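Local atomic coordinates of oxalate-binding protein (PDB entry 1O4T), a protein that binds oxalate and manganese as a homodimeric cupin and is a putative oxalate decarboxylase. Residues A[73-84]-A[103-114]. Residues are numbered along the deposited sequence; the frame is centred on the assembly and turned at random.
Sequences HKHEGEFEIYYI and GDVCFTDSGESH. With MN (manganese (II) ion), chain C; OXL (oxalate ion), chain D.
Strand 78-84 runs antiparallel to strand 104-108, and paired backbone bonds tie Glu-80 to Thr-108 and Tyr-82 to Cys-106; beyond the Asp-109 to Glu-112 type II turn, His-73 pairs with His-114 in a second antiparallel stretch. Manganese is held between the two pairings. NE2 of His-73 and of His-114 bind it at 2.2 Å, their side chains side by side and pointing the same way, the ring planes turned 61° apart, while His-75 NE2 arrives at 2.0 Å. From the facing strand, Glu-80 reaches in with its chain extended, CG anti to the backbone N (chi1 -157°), and puts OE2 2.1 Å from the metal. This three-histidine, one-glutamate set is the classic metal site of the cupin double-stranded beta-helix, and oxalate, chelating through O3 and O4, brings the metal to six-coordination. Glu-78 OE2 holds the His-75 ring by accepting from its ND1, at 2.8 Å, and Arg-57 grips the other carboxylate oxygen. Tyr-82 OH donates to oxalate O3 at 2.6 Å while lying over one face of the His-114 ring. A phenylalanine in its place would probably leave O3 without this donor and oxalate less firmly oriented. Across the sheet, Phe-79 CD2 meets Phe-107 CE1 at 3.4 Å, near the second subunit's Met-52 and Ala-51.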
ATOM      1  N   HIS A  73     -19.795   5.313   2.536  1.00 32.57           N
ATOM      2  CA  HIS A  73     -19.963   5.802   1.185  1.00 31.37           C
ATOM      3  C   HIS A  73     -19.736   4.668   0.215  1.00 31.09           C
ATOM      4  O   HIS A  73     -19.099   3.669   0.537  1.00 29.58           O
ATOM      5  CB  HIS A  73     -18.968   6.912   0.855  1.00 31.08           C
ATOM      6  CG  HIS A  73     -17.552   6.474   0.996  1.00 30.56           C
ATOM      7  ND1 HIS A  73     -16.994   6.188   2.219  1.00 29.48           N
ATOM      8  CD2 HIS A  73     -16.609   6.185   0.070  1.00 30.68           C
ATOM      9  CE1 HIS A  73     -15.748   5.779   2.044  1.00 29.21           C
ATOM     10  NE2 HIS A  73     -15.485   5.784   0.752  1.00 30.70           N
ATOM     11  N   LYS A  74     -20.242   4.884  -0.987  1.00 30.49           N
ATOM     12  CA  LYS A  74     -20.295   3.901  -2.046  1.00 31.24           C
ATOM     13  C   LYS A  74     -19.244   4.189  -3.107  1.00 31.42           C
ATOM     14  O   LYS A  74     -18.948   5.345  -3.401  1.00 30.92           O
ATOM     15  CB  LYS A  74     -21.670   3.983  -2.712  1.00 29.80           C
ATOM     16  CG  LYS A  74     -21.909   2.945  -3.765  1.00 32.15           C
ATOM     17  CD  LYS A  74     -23.316   3.027  -4.240  1.00 34.90           C
ATOM     18  CE  LYS A  74     -23.601   2.007  -5.326  1.00 37.23           C
ATOM     19  NZ  LYS A  74     -24.987   2.218  -5.775  1.00 37.62           N
ATOM     20  N   HIS A  75     -18.719   3.113  -3.684  1.00 32.57           N
ATOM     21  CA  HIS A  75     -17.815   3.159  -4.825  1.00 32.64           C
ATOM     22  C   HIS A  75     -18.477   2.515  -6.044  1.00 33.35           C
ATOM     23  O   HIS A  75     -19.034   1.444  -5.939  1.00 33.48           O
ATOM     24  CB  HIS A  75     -16.500   2.472  -4.440  1.00 33.15           C
ATOM     25  CG  HIS A  75     -15.666   3.283  -3.494  1.00 31.26           C
ATOM     26  ND1 HIS A  75     -14.899   4.342  -3.925  1.00 29.02           N
ATOM     27  CD2 HIS A  75     -15.546   3.258  -2.141  1.00 31.69           C
ATOM     28  CE1 HIS A  75     -14.324   4.919  -2.886  1.00 31.33           C
ATOM     29  NE2 HIS A  75     -14.671   4.265  -1.790  1.00 28.87           N
ATOM     30  N   GLU A  76     -18.483   3.200  -7.180  1.00 33.68           N
ATOM     31  CA  GLU A  76     -19.023   2.614  -8.402  1.00 34.81           C
ATOM     32  C   GLU A  76     -18.084   2.910  -9.537  1.00 34.20           C
ATOM     33  O   GLU A  76     -17.627   4.044  -9.687  1.00 34.88           O
ATOM     34  CB  GLU A  76     -20.456   3.119  -8.737  1.00 36.21           C
ATOM     35  CG  GLU A  76     -20.725   4.554  -8.322  1.00 39.95           C
ATOM     36  CD  GLU A  76     -22.187   4.952  -8.373  1.00 44.78           C
ATOM     37  OE1 GLU A  76     -22.973   4.443  -9.231  1.00 46.23           O
ATOM     38  OE2 GLU A  76     -22.541   5.815  -7.528  1.00 48.45           O
ATOM     39  N   GLY A  77     -17.786   1.877 -10.320  1.00 32.92           N
ATOM     40  CA  GLY A  77     -16.877   2.001 -11.423  1.00 32.34           C
ATOM     41  C   GLY A  77     -15.420   2.046 -10.992  1.00 31.86           C
ATOM     42  O   GLY A  77     -14.559   2.448 -11.776  1.00 31.65           O
ATOM     43  N   GLU A  78     -15.150   1.624  -9.766  1.00 31.58           N
ATOM     44  CA  GLU A  78     -13.799   1.575  -9.209  1.00 31.92           C
ATOM     45  C   GLU A  78     -13.807   0.627  -8.021  1.00 31.83           C
ATOM     46  O   GLU A  78     -14.866   0.177  -7.597  1.00 31.52           O
ATOM     47  CB  GLU A  78     -13.344   2.969  -8.750  1.00 32.30           C
ATOM     48  CG  GLU A  78     -14.186   3.537  -7.628  1.00 32.72           C
ATOM     49  CD  GLU A  78     -14.104   5.043  -7.470  1.00 33.45           C
ATOM     50  OE1 GLU A  78     -13.527   5.711  -8.356  1.00 33.15           O
ATOM     51  OE2 GLU A  78     -14.646   5.536  -6.442  1.00 32.84           O
ATOM     52  N   PHE A  79     -12.626   0.332  -7.481  1.00 31.45           N
ATOM     53  CA  PHE A  79     -12.542  -0.431  -6.258  1.00 31.52           C
ATOM     54  C   PHE A  79     -11.475   0.161  -5.361  1.00 31.21           C
ATOM     55  O   PHE A  79     -10.584   0.859  -5.841  1.00 30.57           O
ATOM     56  CB  PHE A  79     -12.354  -1.934  -6.529  1.00 32.21           C
ATOM     57  CG  PHE A  79     -11.060  -2.291  -7.208  1.00 32.42           C
ATOM     58  CD1 PHE A  79     -10.993  -2.382  -8.578  1.00 31.20           C
ATOM     59  CD2 PHE A  79      -9.913  -2.557  -6.466  1.00 34.00           C
ATOM     60  CE1 PHE A  79      -9.826  -2.720  -9.205  1.00 31.06           C
ATOM     61  CE2 PHE A  79      -8.709  -2.872  -7.114  1.00 35.91           C
ATOM     62  CZ  PHE A  79      -8.690  -2.966  -8.501  1.00 34.17           C
ATOM     63  N   GLU A  80     -11.603  -0.072  -4.063  1.00 31.10           N
ATOM     64  CA  GLU A  80     -10.658   0.453  -3.074  1.00 32.09           C
ATOM     65  C   GLU A  80     -10.054  -0.613  -2.181  1.00 32.96           C
ATOM     66  O   GLU A  80     -10.727  -1.539  -1.758  1.00 33.55           O
ATOM     67  CB  GLU A  80     -11.333   1.514  -2.207  1.00 31.99           C
ATOM     68  CG  GLU A  80     -10.335   2.467  -1.588  1.00 34.11           C
ATOM     69  CD  GLU A  80     -10.959   3.691  -0.978  1.00 34.21           C
ATOM     70  OE1 GLU A  80     -10.223   4.516  -0.412  1.00 36.71           O
ATOM     71  OE2 GLU A  80     -12.174   3.824  -1.053  1.00 38.11           O
ATOM     72  N   ILE A  81      -8.770  -0.448  -1.899  1.00 33.23           N
ATOM     73  CA  ILE A  81      -8.028  -1.293  -1.000  1.00 33.38           C
ATOM     74  C   ILE A  81      -7.519  -0.414   0.143  1.00 32.62           C
ATOM     75  O   ILE A  81      -6.930   0.628  -0.084  1.00 32.33           O
ATOM     76  CB  ILE A  81      -6.807  -1.917  -1.732  1.00 34.22           C
ATOM     77  CG1 ILE A  81      -7.236  -2.634  -3.015  1.00 35.55           C
ATOM     78  CG2 ILE A  81      -6.016  -2.851  -0.780  1.00 35.13           C
ATOM     79  CD1 ILE A  81      -6.065  -2.802  -3.977  1.00 37.03           C
ATOM     80  N   TYR A  82      -7.744  -0.825   1.380  1.00 32.28           N
ATOM     81  CA  TYR A  82      -6.999  -0.292   2.492  1.00 31.32           C
ATOM     82  C   TYR A  82      -5.930  -1.304   2.937  1.00 32.14           C
ATOM     83  O   TYR A  82      -6.197  -2.512   3.037  1.00 32.70           O
ATOM     84  CB  TYR A  82      -7.909  -0.071   3.683  1.00 32.42           C
ATOM     85  CG  TYR A  82      -9.063   0.913   3.586  1.00 31.45           C
ATOM     86  CD1 TYR A  82     -10.109   0.849   4.506  1.00 31.51           C
ATOM     87  CD2 TYR A  82      -9.105   1.924   2.622  1.00 32.08           C
ATOM     88  CE1 TYR A  82     -11.128   1.761   4.483  1.00 31.91           C
ATOM     89  CE2 TYR A  82     -10.117   2.836   2.600  1.00 32.63           C
ATOM     90  CZ  TYR A  82     -11.146   2.753   3.522  1.00 33.39           C
ATOM     91  OH  TYR A  82     -12.192   3.680   3.461  1.00 33.58           O
ATOM     92  N   TYR A  83      -4.715  -0.821   3.204  1.00 32.07           N
ATOM     93  CA  TYR A  83      -3.723  -1.581   3.966  1.00 31.29           C
ATOM     94  C   TYR A  83      -3.495  -0.890   5.330  1.00 31.09           C
ATOM     95  O   TYR A  83      -3.038   0.265   5.427  1.00 29.59           O
ATOM     96  CB  TYR A  83      -2.419  -1.746   3.182  1.00 32.17           C
ATOM     97  CG  TYR A  83      -1.443  -2.634   3.922  1.00 32.12           C
ATOM     98  CD1 TYR A  83      -1.387  -3.993   3.669  1.00 35.96           C
ATOM     99  CD2 TYR A  83      -0.609  -2.120   4.882  1.00 32.67           C
ATOM    100  CE1 TYR A  83      -0.533  -4.846   4.397  1.00 37.43           C
ATOM    101  CE2 TYR A  83       0.277  -2.947   5.611  1.00 35.47           C
ATOM    102  CZ  TYR A  83       0.310  -4.326   5.349  1.00 35.72           C
ATOM    103  OH  TYR A  83       1.150  -5.157   6.057  1.00 35.32           O
ATOM    104  N   ILE A  84      -3.840  -1.594   6.398  1.00 31.59           N
ATOM    105  CA  ILE A  84      -3.754  -1.020   7.734  1.00 31.00           C
ATOM    106  C   ILE A  84      -2.304  -1.000   8.193  1.00 32.39           C
ATOM    107  O   ILE A  84      -1.657  -2.057   8.302  1.00 32.31           O
ATOM    108  CB  ILE A  84      -4.625  -1.816   8.743  1.00 31.92           C
ATOM    109  CG1 ILE A  84      -6.044  -2.062   8.219  1.00 31.46           C
ATOM    110  CG2 ILE A  84      -4.655  -1.110  10.131  1.00 32.97           C
ATOM    111  CD1 ILE A  84      -6.771  -0.787   7.743  1.00 28.96           C
ATOM    112  N   GLY A 103      -1.513  -4.638   9.349  1.00 35.64           N
ATOM    113  CA  GLY A 103      -1.255  -5.815   8.532  1.00 36.01           C
ATOM    114  C   GLY A 103      -2.475  -6.294   7.749  1.00 35.22           C
ATOM    115  O   GLY A 103      -2.348  -7.091   6.838  1.00 36.09           O
ATOM    116  N   ASP A 104      -3.664  -5.811   8.108  1.00 34.86           N
ATOM    117  CA  ASP A 104      -4.889  -6.222   7.407  1.00 33.65           C
ATOM    118  C   ASP A 104      -5.090  -5.485   6.088  1.00 33.03           C
ATOM    119  O   ASP A 104      -4.861  -4.273   5.961  1.00 32.45           O
ATOM    120  CB  ASP A 104      -6.110  -6.013   8.298  1.00 33.32           C
ATOM    121  CG  ASP A 104      -6.166  -6.976   9.469  1.00 34.78           C
ATOM    122  OD1 ASP A 104      -5.433  -8.008   9.544  1.00 34.10           O
ATOM    123  OD2 ASP A 104      -6.936  -6.753  10.407  1.00 36.13           O
ATOM    124  N   VAL A 105      -5.563  -6.220   5.102  1.00 32.96           N
ATOM    125  CA  VAL A 105      -5.986  -5.632   3.823  1.00 33.12           C
ATOM    126  C   VAL A 105      -7.506  -5.589   3.841  1.00 32.55           C
ATOM    127  O   VAL A 105      -8.133  -6.602   4.118  1.00 32.57           O
ATOM    128  CB  VAL A 105      -5.528  -6.491   2.654  1.00 33.60           C
ATOM    129  CG1 VAL A 105      -6.094  -5.992   1.318  1.00 33.98           C
ATOM    130  CG2 VAL A 105      -4.023  -6.549   2.614  1.00 37.65           C
ATOM    131  N   CYS A 106      -8.083  -4.418   3.538  1.00 32.35           N
ATOM    132  CA  CYS A 106      -9.545  -4.280   3.380  1.00 32.08           C
ATOM    133  C   CYS A 106      -9.843  -3.974   1.945  1.00 31.74           C
ATOM    134  O   CYS A 106      -9.347  -2.968   1.430  1.00 33.58           O
ATOM    135  CB  CYS A 106     -10.073  -3.158   4.261  1.00 31.88           C
ATOM    136  SG  CYS A 106      -9.535  -3.261   5.970  1.00 33.41           S
ATOM    137  N   PHE A 107     -10.627  -4.830   1.306  1.00 31.03           N
ATOM    138  CA  PHE A 107     -10.977  -4.737  -0.103  1.00 31.52           C
ATOM    139  C   PHE A 107     -12.448  -4.383  -0.289  1.00 31.76           C
ATOM    140  O   PHE A 107     -13.350  -5.099   0.199  1.00 32.86           O
ATOM    141  CB  PHE A 107     -10.697  -6.069  -0.801  1.00 31.41           C
ATOM    142  CG  PHE A 107     -10.904  -6.019  -2.277  1.00 32.61           C
ATOM    143  CD1 PHE A 107      -9.996  -5.358  -3.082  1.00 36.54           C
ATOM    144  CD2 PHE A 107     -12.018  -6.598  -2.863  1.00 33.88           C
ATOM    145  CE1 PHE A 107     -10.188  -5.286  -4.465  1.00 33.95           C
ATOM    146  CE2 PHE A 107     -12.223  -6.524  -4.226  1.00 32.61           C
ATOM    147  CZ  PHE A 107     -11.328  -5.855  -5.020  1.00 33.84           C
ATOM    148  N   THR A 108     -12.707  -3.274  -0.976  1.00 31.81           N
ATOM    149  CA  THR A 108     -14.086  -2.874  -1.303  1.00 32.05           C
ATOM    150  C   THR A 108     -14.283  -2.841  -2.804  1.00 31.85           C
ATOM    151  O   THR A 108     -13.584  -2.135  -3.513  1.00 31.74           O
ATOM    152  CB  THR A 108     -14.408  -1.510  -0.716  1.00 31.68           C
ATOM    153  OG1 THR A 108     -14.359  -1.585   0.698  1.00 33.19           O
ATOM    154  CG2 THR A 108     -15.836  -1.124  -0.985  1.00 31.62           C
ATOM    155  N   ASP A 109     -15.243  -3.614  -3.280  1.00 32.63           N
ATOM    156  CA  ASP A 109     -15.403  -3.827  -4.703  1.00 33.15           C
ATOM    157  C   ASP A 109     -16.374  -2.811  -5.271  1.00 33.12           C
ATOM    158  O   ASP A 109     -17.073  -2.107  -4.524  1.00 34.25           O
ATOM    159  CB  ASP A 109     -15.920  -5.251  -4.960  1.00 33.80           C
ATOM    160  CG  ASP A 109     -15.394  -5.846  -6.254  1.00 34.59           C
ATOM    161  OD1 ASP A 109     -14.945  -5.100  -7.160  1.00 34.68           O
ATOM    162  OD2 ASP A 109     -15.393  -7.071  -6.436  1.00 36.43           O
ATOM    163  N   SER A 110     -16.449  -2.759  -6.600  1.00 32.18           N
ATOM    164  CA  SER A 110     -17.356  -1.830  -7.285  1.00 31.06           C
ATOM    165  C   SER A 110     -18.773  -2.155  -6.838  1.00 30.32           C
ATOM    166  O   SER A 110     -19.152  -3.306  -6.789  1.00 29.68           O
ATOM    167  CB  SER A 110     -17.175  -1.987  -8.811  1.00 31.18           C
ATOM    168  OG  SER A 110     -17.967  -1.069  -9.591  1.00 32.97           O
ATOM    169  N   GLY A 111     -19.557  -1.135  -6.513  1.00 29.68           N
ATOM    170  CA  GLY A 111     -20.937  -1.326  -6.127  1.00 29.24           C
ATOM    171  C   GLY A 111     -21.151  -1.467  -4.645  1.00 28.97           C
ATOM    172  O   GLY A 111     -22.281  -1.351  -4.196  1.00 27.93           O
ATOM    173  N   GLU A 112     -20.079  -1.737  -3.885  1.00 29.01           N
ATOM    174  CA  GLU A 112     -20.168  -1.820  -2.429  1.00 30.54           C
ATOM    175  C   GLU A 112     -19.934  -0.473  -1.744  1.00 30.73           C
ATOM    176  O   GLU A 112     -19.278   0.400  -2.274  1.00 31.63           O
ATOM    177  CB  GLU A 112     -19.150  -2.805  -1.874  1.00 30.57           C
ATOM    178  CG  GLU A 112     -19.181  -4.172  -2.512  1.00 32.77           C
ATOM    179  CD  GLU A 112     -18.311  -5.186  -1.786  1.00 37.10           C
ATOM    180  OE1 GLU A 112     -17.157  -4.876  -1.357  1.00 37.53           O
ATOM    181  OE2 GLU A 112     -18.798  -6.320  -1.659  1.00 39.97           O
ATOM    182  N   SER A 113     -20.440  -0.348  -0.532  1.00 31.72           N
ATOM    183  CA  SER A 113     -20.226   0.821   0.301  1.00 31.80           C
ATOM    184  C   SER A 113     -19.416   0.392   1.500  1.00 32.74           C
ATOM    185  O   SER A 113     -19.558  -0.753   1.961  1.00 33.78           O
ATOM    186  CB  SER A 113     -21.550   1.398   0.772  1.00 31.94           C
ATOM    187  OG  SER A 113     -22.376   1.756  -0.312  1.00 30.93           O
ATOM    188  N   HIS A 114     -18.564   1.298   2.004  1.00 32.55           N
ATOM    189  CA  HIS A 114     -17.755   1.021   3.178  1.00 32.77           C
ATOM    190  C   HIS A 114     -17.546   2.239   4.086  1.00 32.82           C
ATOM    191  O   HIS A 114     -17.884   3.379   3.708  1.00 31.63           O
ATOM    192  CB  HIS A 114     -16.373   0.386   2.807  1.00 33.71           C
ATOM    193  CG  HIS A 114     -15.417   1.310   2.108  1.00 33.39           C
ATOM    194  ND1 HIS A 114     -14.163   0.892   1.702  1.00 35.50           N
ATOM    195  CD2 HIS A 114     -15.547   2.582   1.664  1.00 36.21           C
ATOM    196  CE1 HIS A 114     -13.549   1.877   1.063  1.00 37.13           C
ATOM    197  NE2 HIS A 114     -14.365   2.916   1.023  1.00 36.92           N
TER
HETATM  198 MN    MN C 300     -13.779   4.708  -0.030  1.00 33.94          MN
HETATM  199  C1  OXL D 400     -11.943   6.425   1.179  1.00 52.91           C
HETATM  200  C2  OXL D 400     -12.325   7.191  -0.011  1.00 53.27           C
HETATM  201  O1  OXL D 400     -10.899   6.919   1.877  1.00 54.56           O
HETATM  202  O2  OXL D 400     -11.760   8.405  -0.147  1.00 56.29           O
HETATM  203  O3  OXL D 400     -12.524   5.368   1.505  1.00 47.15           O
HETATM  204  O4  OXL D 400     -13.087   6.739  -0.872  1.00 46.13           O